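Local coordinates for protein fumarylacetoacetate hydrolase (Burkholderia xenovorans, PDB 5TI1) that probably hydrolyses fumarylacetoacetate to fumarate and acetoacetate, the final step of phenylalanine and tyrosine breakdown, with the help of a bound divalent metal ion, at residues 53-58 with 90-95; 46-51 with 139-144; 243-248 with 352-357. All blocks are in the same frame, centred on the assembly; numbering follows the deposited sequence.

The three contacts illustrate how chemistry follows place in a fold. Contacts 1 and 2 belong to the N-terminal region and reach the same antiparallel sheet, in which strands 44-49 and 56-61 are neighbours; their centres lie about 9 Å apart, and Arg55 of contact 1 packs on His143 of contact 2. Both are partly buried, but contact 1 combines apolar packing with bridging waters, whereas contact 2 relies on backbone bonds between strands. Contact 3, in the C-terminal family region, is wholly buried. Its two helical segments meet without a hydrogen bond between them, and its centre is about 29 and 34 Å from those of contacts 1 and 2.

Contact 1. Residues 53-58 with 90-95; sequences ATRRVG and VRDALN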
ATOM      1  N   ALA B  53      14.855  15.410  21.334  1.00 44.34           N
ATOM      2  CA  ALA B  53      14.718  14.862  19.992  1.00 36.09           C
ATOM      3  C   ALA B  53      13.798  13.653  19.947  1.00 45.72           C
ATOM      4  O   ALA B  53      13.621  13.067  18.874  1.00 42.96           O
ATOM      5  CB  ALA B  53      16.093  14.496  19.429  1.00 39.79           C
ATOM      6  N   THR B  54      13.208  13.268  21.076  1.00 48.84           N
ATOM      7  CA  THR B  54      12.252  12.170  21.076  1.00 51.17           C
ATOM      8  C   THR B  54      10.940  12.633  20.452  1.00 42.19           C
ATOM      9  O   THR B  54      10.415  13.701  20.790  1.00 42.57           O
ATOM     10  CB  THR B  54      12.019  11.661  22.498  1.00 59.75           C
ATOM     11  OG1 THR B  54      13.269  11.267  23.080  1.00 64.25           O
ATOM     12  CG2 THR B  54      11.077  10.461  22.484  1.00 62.98           C
ATOM     13  N   ARG B  55      10.421  11.845  19.518  1.00 33.91           N
ATOM     14  CA  ARG B  55       9.176  12.217  18.872  1.00 35.24           C
ATOM     15  C   ARG B  55       8.016  11.922  19.812  1.00 35.24           C
ATOM     16  O   ARG B  55       8.021  10.925  20.539  1.00 35.53           O
ATOM     17  CB  ARG B  55       9.015  11.488  17.541  1.00 34.99           C
ATOM     18  CG  ARG B  55      10.046  11.931  16.525  1.00 42.72           C
ATOM     19  CD  ARG B  55       9.893  11.217  15.196  1.00 46.40           C
ATOM     20  NE  ARG B  55      11.048  11.472  14.340  1.00 44.99           N
ATOM     21  CZ  ARG B  55      11.101  11.176  13.046  1.00 42.73           C
ATOM     22  NH1 ARG B  55      10.054  10.622  12.449  1.00 29.03           N
ATOM     23  NH2 ARG B  55      12.205  11.443  12.353  1.00 44.33           N
ATOM     24  N   ARG B  56       7.046  12.829  19.833  1.00 31.43           N
ATOM     25  CA  ARG B  56       5.942  12.731  20.766  1.00 33.23           C
ATOM     26  C   ARG B  56       4.752  13.472  20.175  1.00 36.52           C
ATOM     27  O   ARG B  56       4.881  14.229  19.208  1.00 33.42           O
ATOM     28  CB  ARG B  56       6.339  13.277  22.145  1.00 37.06           C
ATOM     29  CG  ARG B  56       6.845  14.697  22.146  1.00 39.69           C
ATOM     30  CD  ARG B  56       7.816  14.891  23.298  1.00 47.47           C
ATOM     31  NE  ARG B  56       8.243  16.279  23.467  1.00 48.19           N
ATOM     32  CZ  ARG B  56       9.310  16.801  22.875  1.00 48.00           C
ATOM     33  NH1 ARG B  56      10.052  16.052  22.062  1.00 45.31           N
ATOM     34  NH2 ARG B  56       9.629  18.068  23.089  1.00 50.17           N
ATOM     35  N   VAL B  57       3.583  13.243  20.770  1.00 35.89           N
ATOM     36  CA  VAL B  57       2.352  13.802  20.231  1.00 31.62           C
ATOM     37  C   VAL B  57       2.238  15.265  20.631  1.00 42.47           C
ATOM     38  O   VAL B  57       2.434  15.623  21.799  1.00 34.07           O
ATOM     39  CB  VAL B  57       1.135  13.002  20.714  1.00 31.96           C
ATOM     40  CG1 VAL B  57      -0.120  13.659  20.211  1.00 32.06           C
ATOM     41  CG2 VAL B  57       1.234  11.564  20.220  1.00 30.88           C
ATOM     42  N   GLY B  58       1.904  16.116  19.661  1.00 35.91           N
ATOM     43  CA  GLY B  58       1.712  17.520  19.924  1.00 34.37           C
ATOM     44  C   GLY B  58       0.388  18.004  19.371  1.00 34.77           C
ATOM     45  O   GLY B  58      -0.194  17.409  18.462  1.00 32.56           O
ATOM     46  N   VAL B  90       4.052   9.322  23.800  1.00 34.96           N
ATOM     47  CA  VAL B  90       5.470   9.179  23.491  1.00 39.79           C
ATOM     48  C   VAL B  90       5.610   8.079  22.449  1.00 44.69           C
ATOM     49  O   VAL B  90       5.836   6.906  22.777  1.00 42.43           O
ATOM     50  CB  VAL B  90       6.310   8.886  24.742  1.00 36.14           C
ATOM     51  CG1 VAL B  90       7.788   8.896  24.387  1.00 34.46           C
ATOM     52  CG2 VAL B  90       6.019   9.910  25.815  1.00 39.10           C
ATOM     53  N   ARG B  91       5.440   8.465  21.188  1.00 40.22           N
ATOM     54  CA  ARG B  91       5.362   7.570  20.045  1.00 33.41           C
ATOM     55  C   ARG B  91       5.807   8.373  18.840  1.00 32.11           C
ATOM     56  O   ARG B  91       5.637   9.594  18.812  1.00 32.39           O
ATOM     57  CB  ARG B  91       3.932   7.057  19.801  1.00 35.51           C
ATOM     58  CG  ARG B  91       3.347   6.179  20.873  1.00 35.52           C
ATOM     59  CD  ARG B  91       3.854   4.767  20.743  1.00 38.95           C
ATOM     60  NE  ARG B  91       3.107   3.857  21.601  1.00 43.19           N
ATOM     61  CZ  ARG B  91       3.312   3.731  22.906  1.00 44.59           C
ATOM     62  NH1 ARG B  91       4.239   4.464  23.506  1.00 45.49           N
ATOM     63  NH2 ARG B  91       2.593   2.873  23.612  1.00 43.57           N
ATOM     64  N   ASP B  92       6.370   7.695  17.843  1.00 31.58           N
ATOM     65  CA  ASP B  92       6.784   8.297  16.585  0.63 32.86           C
ATOM     66  C   ASP B  92       5.631   8.470  15.608  1.00 30.25           C
ATOM     67  O   ASP B  92       5.863   8.890  14.470  1.00 27.12           O
ATOM     68  CB  ASP B  92       7.883   7.443  15.938  0.63 33.77           C
ATOM     69  CG  ASP B  92       9.153   7.393  16.775  0.63 32.92           C
ATOM     70  OD1 ASP B  92       9.327   8.265  17.648  0.63 33.43           O
ATOM     71  OD2 ASP B  92       9.981   6.488  16.555  0.63 33.42           O
ATOM     72  N   ALA B  93       4.412   8.123  16.010  1.00 26.22           N
ATOM     73  CA  ALA B  93       3.244   8.227  15.153  1.00 25.68           C
ATOM     74  C   ALA B  93       2.013   8.284  16.050  1.00 30.26           C
ATOM     75  O   ALA B  93       2.049   7.855  17.205  1.00 34.20           O
ATOM     76  CB  ALA B  93       3.156   7.052  14.179  1.00 24.89           C
ATOM     77  N   LEU B  94       0.924   8.818  15.499  1.00 29.57           N
ATOM     78  CA  LEU B  94      -0.334   8.976  16.223  1.00 27.01           C
ATOM     79  C   LEU B  94      -1.161   7.702  16.270  1.00 26.87           C
ATOM     80  O   LEU B  94      -2.237   7.709  16.889  1.00 28.92           O
ATOM     81  CB  LEU B  94      -1.173  10.079  15.577  1.00 28.56           C
ATOM     82  CG  LEU B  94      -0.727  11.521  15.803  1.00 31.30           C
ATOM     83  CD1 LEU B  94      -1.393  12.459  14.806  1.00 27.54           C
ATOM     84  CD2 LEU B  94      -1.099  11.917  17.218  1.00 40.64           C
ATOM     85  N   ASN B  95      -0.700   6.625  15.624  1.00 29.17           N
ATOM     86  CA  ASN B  95      -1.535   5.431  15.442  1.00 25.93           C
ATOM     87  C   ASN B  95      -2.090   4.920  16.765  1.00 26.86           C
ATOM     88  O   ASN B  95      -3.307   4.749  16.917  1.00 27.21           O
ATOM     89  CB  ASN B  95      -0.739   4.331  14.738  1.00 25.23           C
ATOM     90  CG  ASN B  95      -0.301   4.732  13.338  1.00 25.15           C
ATOM     91  OD1 ASN B  95       0.230   5.823  13.133  1.00 24.37           O
ATOM     92  ND2 ASN B  95      -0.515   3.845  12.370  1.00 24.39           N
TER
HETATM   93  O   HOH W   1       8.874   8.660  20.244  1.00 31.76           O
HETATM   94  O   HOH W   2      11.622   9.360  18.612  1.00 36.53           O
HETATM   95  O   HOH W   3       7.720  10.129  12.753  1.00 40.99           O
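Segments 53-58 and 90-95 meet tightly at Val57 and Leu94 and through water around Arg55 and Asp92. The dry end is the buried meeting of Val57 and Leu94, whose side chains cross at about a right angle. Leu94 CG lies anti to the carbonyl carbon (chi1 -74°), and its CD2 methyl reaches the fork of the valine, 3.6 Å from Val57 CG1 and 3.8 Å from Val57 CG2. Ile46 and Phe89 also pack on Val57, while Pro145 and Val146 pack on Leu94. Val57 belongs to strand 56-61, the middle strand of the five-stranded antiparallel sheet in the N-terminal region, so here a loop leading into helix 95-99 is laid against the centre of that sheet. At the start of the strand, Arg56 turns its guanidinium back along its own chain, where NH1 donates to Thr54 O at 2.7 Å, in the carbonyl plane; its NE makes a salt bridge to Asp67.

Toward solvent the direct fit gives way to water. Arg55 O and Arg91 O, both acceptors, stand 3.2 Å apart and cannot bond to each other. Instead one water donates to both Arg55 O and Asp92 OD1. A second accepts from Arg55 N at 2.9 Å and donates to Asp92 OD1 at 2.7 Å, so this carboxylate oxygen accepts hydrogen bonds from two waters, and a third water links Arg55 NH1 to Asp92 O. The same OD1 comes within 3.2 Å of Arg55 CB, yet no salt bridge forms: Arg55 NE is 4.9 Å from Asp92 OD1, the extended arginine runs across the aspartate, and the guanidinium and carboxylate planes are 59° apart. On this loop Arg91 is paired with Asp96.

Contact 2. Residues 46-51 with 139-144; sequences IFSDGL and DAQLHL
Strand 140-143 is one of the two edge strands of the five-stranded antiparallel sheet in the N-terminal region, and it is joined to that sheet through strand 44-49. The two strand axes run at 152° and approach to 4.5 Å. Most of the backbone groups that the edge strand turns inward find partners on its neighbour. Ser48 and Gln141 form a hydrogen-bonded pair and use both bonds: Ser48 N donates to Gln141 O at 3.1 Å, and Gln141 N returns a shorter bond of 2.8 Å to Ser48 O. Further along, His143 N points almost straight at Ile46 O, 2.9 Å away, nearly along the C=O axis. The complementary groups, Ile46 N and His143 O, are bridged by a water, which accepts from the amide and lies in donating position to the carbonyl.

Between these rungs sits the non-hydrogen-bonded pair Phe47 and Leu142. Phe47 CA lends a C-H contact to Gln141 O, and Leu142 CD2 rests on Phe47 CB at 3.7 Å. Ile65 backs both side chains, and Leu142 also meets Pro288 and Trp289 of strand 284-292. Asp49 turns away from strand 140-143 to a salt bridge with Arg56.

Ser48 and His143 project on the other face of the sheet, where Arg55 packs beside the imidazole. Ser48 OG takes the crowded position between its backbone N and carbonyl carbon (chi1 62°), which brings it to the ring's edge, near the ring plane, in a 2.9 Å hydrogen bond with His143 NE2.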
ATOM      1  N   ILE B  46       3.049  14.951  15.271  1.00 37.13           N
ATOM      2  CA  ILE B  46       4.188  14.301  15.909  1.00 30.78           C
ATOM      3  C   ILE B  46       5.373  15.240  15.782  1.00 30.78           C
ATOM      4  O   ILE B  46       5.752  15.621  14.665  1.00 27.55           O
ATOM      5  CB  ILE B  46       4.496  12.931  15.274  1.00 28.37           C
ATOM      6  CG1 ILE B  46       3.334  11.951  15.509  1.00 33.17           C
ATOM      7  CG2 ILE B  46       5.794  12.356  15.815  1.00 27.06           C
ATOM      8  CD1 ILE B  46       3.127  11.569  16.955  1.00 32.69           C
ATOM      9  N   PHE B  47       5.965  15.613  16.916  1.00 29.08           N
ATOM     10  CA  PHE B  47       7.036  16.595  16.888  1.00 32.29           C
ATOM     11  C   PHE B  47       8.168  16.179  17.812  1.00 34.02           C
ATOM     12  O   PHE B  47       8.036  15.303  18.673  1.00 34.76           O
ATOM     13  CB  PHE B  47       6.547  17.997  17.291  1.00 30.49           C
ATOM     14  CG  PHE B  47       6.403  18.174  18.768  1.00 44.15           C
ATOM     15  CD1 PHE B  47       5.316  17.639  19.436  1.00 32.32           C
ATOM     16  CD2 PHE B  47       7.357  18.865  19.496  1.00 43.12           C
ATOM     17  CE1 PHE B  47       5.183  17.788  20.796  1.00 34.52           C
ATOM     18  CE2 PHE B  47       7.223  19.023  20.858  1.00 42.36           C
ATOM     19  CZ  PHE B  47       6.137  18.480  21.509  1.00 34.77           C
ATOM     20  N   SER B  48       9.294  16.836  17.591  1.00 33.35           N
ATOM     21  CA  SER B  48      10.441  16.823  18.477  1.00 37.77           C
ATOM     22  C   SER B  48      11.010  18.233  18.429  1.00 39.61           C
ATOM     23  O   SER B  48      10.559  19.070  17.645  1.00 37.23           O
ATOM     24  CB  SER B  48      11.464  15.776  18.043  1.00 36.87           C
ATOM     25  OG  SER B  48      11.956  16.092  16.753  1.00 33.51           O
ATOM     26  N   ASP B  49      11.987  18.511  19.286  1.00 43.70           N
ATOM     27  CA  ASP B  49      12.508  19.871  19.356  1.00 41.67           C
ATOM     28  C   ASP B  49      13.994  19.810  19.697  1.00 43.17           C
ATOM     29  O   ASP B  49      14.589  18.731  19.760  1.00 45.96           O
ATOM     30  CB  ASP B  49      11.698  20.703  20.361  1.00 45.44           C
ATOM     31  CG  ASP B  49      12.026  20.362  21.801  1.00 53.14           C
ATOM     32  OD1 ASP B  49      12.352  19.196  22.087  1.00 58.60           O
ATOM     33  OD2 ASP B  49      11.966  21.272  22.654  1.00 63.06           O
ATOM     34  N   GLY B  50      14.597  20.984  19.916  1.00 47.05           N
ATOM     35  CA  GLY B  50      16.022  21.039  20.199  1.00 54.10           C
ATOM     36  C   GLY B  50      16.392  20.496  21.565  1.00 59.36           C
ATOM     37  O   GLY B  50      17.494  19.968  21.748  1.00 56.43           O
ATOM     38  N   LEU B  51      15.488  20.618  22.538  1.00 61.27           N
ATOM     39  CA  LEU B  51      15.738  20.134  23.889  1.00 61.98           C
ATOM     40  C   LEU B  51      15.460  18.648  24.037  1.00 62.99           C
ATOM     41  O   LEU B  51      15.969  18.020  24.973  1.00 62.56           O
ATOM     42  CB  LEU B  51      14.869  20.901  24.888  1.00 58.38           C
ATOM     43  CG  LEU B  51      14.712  22.411  24.698  1.00 55.67           C
ATOM     44  CD1 LEU B  51      13.480  22.919  25.456  1.00 50.76           C
ATOM     45  CD2 LEU B  51      15.963  23.146  25.145  1.00 55.88           C
ATOM     46  N   ASP B 139      10.791  26.289  16.983  1.00 37.69           N
ATOM     47  CA  ASP B 139      11.834  25.462  17.571  1.00 39.94           C
ATOM     48  C   ASP B 139      11.609  23.982  17.317  1.00 40.23           C
ATOM     49  O   ASP B 139      12.368  23.151  17.825  1.00 45.98           O
ATOM     50  CB  ASP B 139      11.936  25.741  19.072  1.00 36.76           C
ATOM     51  CG  ASP B 139      12.442  27.140  19.363  1.00 42.83           C
ATOM     52  OD1 ASP B 139      13.411  27.570  18.690  1.00 41.51           O
ATOM     53  OD2 ASP B 139      11.860  27.816  20.240  1.00 40.58           O
ATOM     54  N   ALA B 140      10.602  23.635  16.526  1.00 37.00           N
ATOM     55  CA  ALA B 140      10.135  22.263  16.432  1.00 42.22           C
ATOM     56  C   ALA B 140      10.458  21.654  15.077  1.00 39.28           C
ATOM     57  O   ALA B 140      10.588  22.356  14.070  1.00 35.53           O
ATOM     58  CB  ALA B 140       8.627  22.183  16.674  1.00 35.49           C
ATOM     59  N   GLN B 141      10.612  20.331  15.090  1.00 34.17           N
ATOM     60  CA  GLN B 141      10.630  19.481  13.909  1.00 31.98           C
ATOM     61  C   GLN B 141       9.299  18.749  13.852  1.00 37.59           C
ATOM     62  O   GLN B 141       8.947  18.050  14.805  1.00 38.58           O
ATOM     63  CB  GLN B 141      11.770  18.469  13.987  1.00 30.80           C
ATOM     64  CG  GLN B 141      13.122  19.095  14.205  1.00 36.22           C
ATOM     65  CD  GLN B 141      13.523  19.915  13.019  1.00 38.52           C
ATOM     66  OE1 GLN B 141      13.322  19.496  11.876  1.00 27.73           O
ATOM     67  NE2 GLN B 141      14.059  21.107  13.269  1.00 36.71           N
ATOM     68  N   LEU B 142       8.559  18.910  12.757  1.00 27.67           N
ATOM     69  CA  LEU B 142       7.293  18.201  12.571  1.00 29.50           C
ATOM     70  C   LEU B 142       7.503  17.023  11.631  1.00 28.74           C
ATOM     71  O   LEU B 142       8.073  17.179  10.545  1.00 30.84           O
ATOM     72  CB  LEU B 142       6.213  19.127  12.016  1.00 32.65           C
ATOM     73  CG  LEU B 142       6.047  20.401  12.835  1.00 36.71           C
ATOM     74  CD1 LEU B 142       4.935  21.252  12.237  1.00 29.17           C
ATOM     75  CD2 LEU B 142       5.783  20.047  14.292  1.00 29.51           C
ATOM     76  N   HIS B 143       7.057  15.848  12.055  1.00 30.10           N
ATOM     77  CA  HIS B 143       7.274  14.626  11.299  1.00 28.05           C
ATOM     78  C   HIS B 143       5.943  14.106  10.776  1.00 24.72           C
ATOM     79  O   HIS B 143       4.874  14.555  11.191  1.00 25.29           O
ATOM     80  CB  HIS B 143       7.968  13.569  12.165  1.00 28.37           C
ATOM     81  CG  HIS B 143       9.068  14.123  13.012  1.00 33.59           C
ATOM     82  ND1 HIS B 143      10.327  14.387  12.516  1.00 32.08           N
ATOM     83  CD2 HIS B 143       9.092  14.484  14.319  1.00 30.12           C
ATOM     84  CE1 HIS B 143      11.081  14.879  13.482  1.00 31.10           C
ATOM     85  NE2 HIS B 143      10.356  14.952  14.583  1.00 33.94           N
ATOM     86  N   LEU B 144       6.029  13.170   9.836  1.00 24.03           N
ATOM     87  CA  LEU B 144       4.859  12.477   9.316  1.00 23.68           C
ATOM     88  C   LEU B 144       3.968  12.078  10.488  1.00 24.08           C
ATOM     89  O   LEU B 144       4.444  11.462  11.445  1.00 33.46           O
ATOM     90  CB  LEU B 144       5.283  11.256   8.500  1.00 28.30           C
ATOM     91  CG  LEU B 144       4.221  10.735   7.537  1.00 32.50           C
ATOM     92  CD1 LEU B 144       4.002  11.759   6.420  1.00 26.46           C
ATOM     93  CD2 LEU B 144       4.588   9.348   6.983  1.00 29.59           C
TER
HETATM   94  O   HOH W   4       3.139  15.905  12.555  1.00 25.95           O

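Contact 3. Residues 243-248 with 352-357; sequences VTCADA and TMAQQL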
ATOM      1  N   VAL B 243     -18.078  -1.316   5.218  1.00 32.02           N
ATOM      2  CA  VAL B 243     -18.524  -0.167   6.009  1.00 31.79           C
ATOM      3  C   VAL B 243     -19.656   0.514   5.253  1.00 31.18           C
ATOM      4  O   VAL B 243     -19.487   0.883   4.084  1.00 28.71           O
ATOM      5  CB  VAL B 243     -17.377   0.822   6.265  1.00 33.52           C
ATOM      6  CG1 VAL B 243     -17.869   2.003   7.099  1.00 28.03           C
ATOM      7  CG2 VAL B 243     -16.219   0.129   6.942  1.00 29.26           C
ATOM      8  N   THR B 244     -20.815   0.671   5.899  1.00 29.71           N
ATOM      9  CA  THR B 244     -21.935   1.310   5.220  1.00 37.34           C
ATOM     10  C   THR B 244     -21.677   2.805   5.088  1.00 37.52           C
ATOM     11  O   THR B 244     -20.877   3.401   5.824  1.00 34.64           O
ATOM     12  CB  THR B 244     -23.274   1.072   5.944  1.00 35.18           C
ATOM     13  OG1 THR B 244     -23.304   1.787   7.186  1.00 32.76           O
ATOM     14  CG2 THR B 244     -23.511  -0.424   6.206  1.00 32.79           C
ATOM     15  N   CYS B 245     -22.354   3.412   4.116  1.00 34.60           N
ATOM     16  CA  CYS B 245     -22.146   4.834   3.879  1.00 33.61           C
ATOM     17  C   CYS B 245     -22.540   5.643   5.102  1.00 34.54           C
ATOM     18  O   CYS B 245     -21.833   6.580   5.494  1.00 38.18           O
ATOM     19  CB  CYS B 245     -22.930   5.282   2.650  1.00 35.26           C
ATOM     20  SG  CYS B 245     -22.392   6.874   2.035  1.00 37.06           S
ATOM     21  N   ALA B 246     -23.659   5.277   5.736  1.00 35.44           N
ATOM     22  CA  ALA B 246     -24.115   5.994   6.920  1.00 37.77           C
ATOM     23  C   ALA B 246     -23.134   5.862   8.080  1.00 41.23           C
ATOM     24  O   ALA B 246     -23.044   6.767   8.921  1.00 36.27           O
ATOM     25  CB  ALA B 246     -25.500   5.489   7.333  1.00 37.65           C
ATOM     26  N   ASP B 247     -22.405   4.752   8.151  1.00 34.00           N
ATOM     27  CA  ASP B 247     -21.484   4.500   9.251  1.00 40.39           C
ATOM     28  C   ASP B 247     -20.080   5.016   8.964  1.00 37.15           C
ATOM     29  O   ASP B 247     -19.242   5.031   9.870  1.00 31.55           O
ATOM     30  CB  ASP B 247     -21.443   2.990   9.552  1.00 52.96           C
ATOM     31  CG  ASP B 247     -20.568   2.640  10.750  1.00 64.20           C
ATOM     32  OD1 ASP B 247     -20.691   3.313  11.796  1.00 68.48           O
ATOM     33  OD2 ASP B 247     -19.768   1.678  10.646  1.00 66.60           O
ATOM     34  N   ALA B 248     -19.837   5.490   7.744  1.00 32.02           N
ATOM     35  CA  ALA B 248     -18.471   5.693   7.262  1.00 30.88           C
ATOM     36  C   ALA B 248     -17.727   6.750   8.072  1.00 45.40           C
ATOM     37  O   ALA B 248     -16.581   6.531   8.486  1.00 30.02           O
ATOM     38  CB  ALA B 248     -18.510   6.070   5.784  1.00 31.04           C
ATOM     39  N   THR B 352     -18.360  12.174  -1.601  1.00 36.02           N
ATOM     40  CA  THR B 352     -17.894  12.522  -0.267  1.00 39.98           C
ATOM     41  C   THR B 352     -16.927  11.470   0.270  1.00 36.34           C
ATOM     42  O   THR B 352     -16.774  10.380  -0.286  1.00 32.88           O
ATOM     43  CB  THR B 352     -19.069  12.652   0.691  1.00 36.70           C
ATOM     44  OG1 THR B 352     -19.673  11.361   0.851  1.00 38.05           O
ATOM     45  CG2 THR B 352     -20.080  13.637   0.134  1.00 38.65           C
ATOM     46  N   MET B 353     -16.289  11.815   1.394  1.00 33.29           N
ATOM     47  CA  MET B 353     -15.458  10.857   2.114  1.00 31.76           C
ATOM     48  C   MET B 353     -16.254   9.627   2.527  1.00 37.83           C
ATOM     49  O   MET B 353     -15.766   8.498   2.420  1.00 35.73           O
ATOM     50  CB  MET B 353     -14.845  11.527   3.341  1.00 36.59           C
ATOM     51  CG  MET B 353     -13.820  12.600   3.024  1.00 31.64           C
ATOM     52  SD  MET B 353     -13.214  13.408   4.524  1.00 35.57           S
ATOM     53  CE  MET B 353     -14.638  14.409   4.965  1.00 35.50           C
ATOM     54  N   ALA B 354     -17.481   9.830   3.020  1.00 32.77           N
ATOM     55  CA  ALA B 354     -18.316   8.700   3.406  1.00 32.69           C
ATOM     56  C   ALA B 354     -18.527   7.762   2.227  1.00 38.43           C
ATOM     57  O   ALA B 354     -18.385   6.536   2.350  1.00 34.23           O
ATOM     58  CB  ALA B 354     -19.656   9.204   3.952  1.00 34.33           C
ATOM     59  N   GLN B 355     -18.845   8.330   1.063  1.00 33.12           N
ATOM     60  CA  GLN B 355     -19.089   7.503  -0.108  1.00 32.97           C
ATOM     61  C   GLN B 355     -17.815   6.801  -0.554  1.00 40.41           C
ATOM     62  O   GLN B 355     -17.850   5.628  -0.944  1.00 30.79           O
ATOM     63  CB  GLN B 355     -19.674   8.359  -1.226  1.00 34.37           C
ATOM     64  CG  GLN B 355     -21.080   8.853  -0.903  1.00 36.06           C
ATOM     65  CD  GLN B 355     -21.619   9.798  -1.949  1.00 37.60           C
ATOM     66  OE1 GLN B 355     -20.904  10.687  -2.432  1.00 37.66           O
ATOM     67  NE2 GLN B 355     -22.887   9.618  -2.308  1.00 41.79           N
ATOM     68  N   GLN B 356     -16.681   7.502  -0.483  1.00 30.85           N
ATOM     69  CA  GLN B 356     -15.414   6.910  -0.886  1.00 29.48           C
ATOM     70  C   GLN B 356     -15.076   5.706  -0.018  1.00 29.81           C
ATOM     71  O   GLN B 356     -14.687   4.653  -0.528  1.00 27.50           O
ATOM     72  CB  GLN B 356     -14.305   7.963  -0.823  1.00 29.21           C
ATOM     73  CG  GLN B 356     -14.422   9.039  -1.897  1.00 31.19           C
ATOM     74  CD  GLN B 356     -13.504  10.225  -1.641  1.00 32.98           C
ATOM     75  OE1 GLN B 356     -13.157  10.516  -0.497  1.00 31.63           O
ATOM     76  NE2 GLN B 356     -13.111  10.912  -2.708  1.00 32.55           N
ATOM     77  N   LEU B 357     -15.213   5.848   1.302  1.00 31.64           N
ATOM     78  CA  LEU B 357     -14.919   4.735   2.199  1.00 33.48           C
ATOM     79  C   LEU B 357     -15.913   3.594   2.000  1.00 36.17           C
ATOM     80  O   LEU B 357     -15.530   2.414   2.001  1.00 28.54           O
ATOM     81  CB  LEU B 357     -14.942   5.216   3.646  1.00 27.49           C
ATOM     82  CG  LEU B 357     -14.500   4.207   4.700  1.00 26.55           C
ATOM     83  CD1 LEU B 357     -13.052   3.750   4.433  1.00 25.25           C
ATOM     84  CD2 LEU B 357     -14.670   4.818   6.092  1.00 27.10           C
TER
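A capping box opens helix 353-362, and the first turn of this helix receives the short, weakly bonded helix 245-248. Thr352 is the N-cap: its OG1 accepts from Gln355 N at 3.1 Å, and Gln355 OE1 reciprocates, taking Thr352 N on a lone pair, also at 3.1 Å. The exchange is nearly straight in both directions and fixes the rotation of the Gln355 amide, whose NE2 goes on to Leu314 O and Gln306. Thr244 caps the smaller helix in simpler fashion, OG1 accepting from Asp247 N.

No hydrogen bond passes between the two segments; small side chains let the backbones close up. The nearest CA pair is Ala248 and Ala354, 4.9 Å apart, and Ala248 CB lies 3.5 Å from Ala354 O and 3.8 Å from Ala354 CB. In return Ala354 CB sits near Cys245 O. This is helix packing over a sheet in the C-terminal FAH-family region: segment 243-248 lies in the connection between the adjacent antiparallel strands 223-233 and 252-263, and Met353, on helix 353-362, reaches Phe231, Ile252 and Met255 of those same strands.

Larger groups fill in on either side of the alanines. Leu357, with CG anti to the backbone N (chi1 -173°), extends CD2 to 3.5 Å from Ala248 O, while the same methyl meets Val243 CG1 more loosely, at 4.4 Å. At the other end Cys245 also holds its sulfur anti to the backbone N (chi1 -164°). This places SG beside the first turn of the longer helix, where it touches Gln355 CG at 3.8 Å, with the side chain of His316 touching both Cys245 and Gln355.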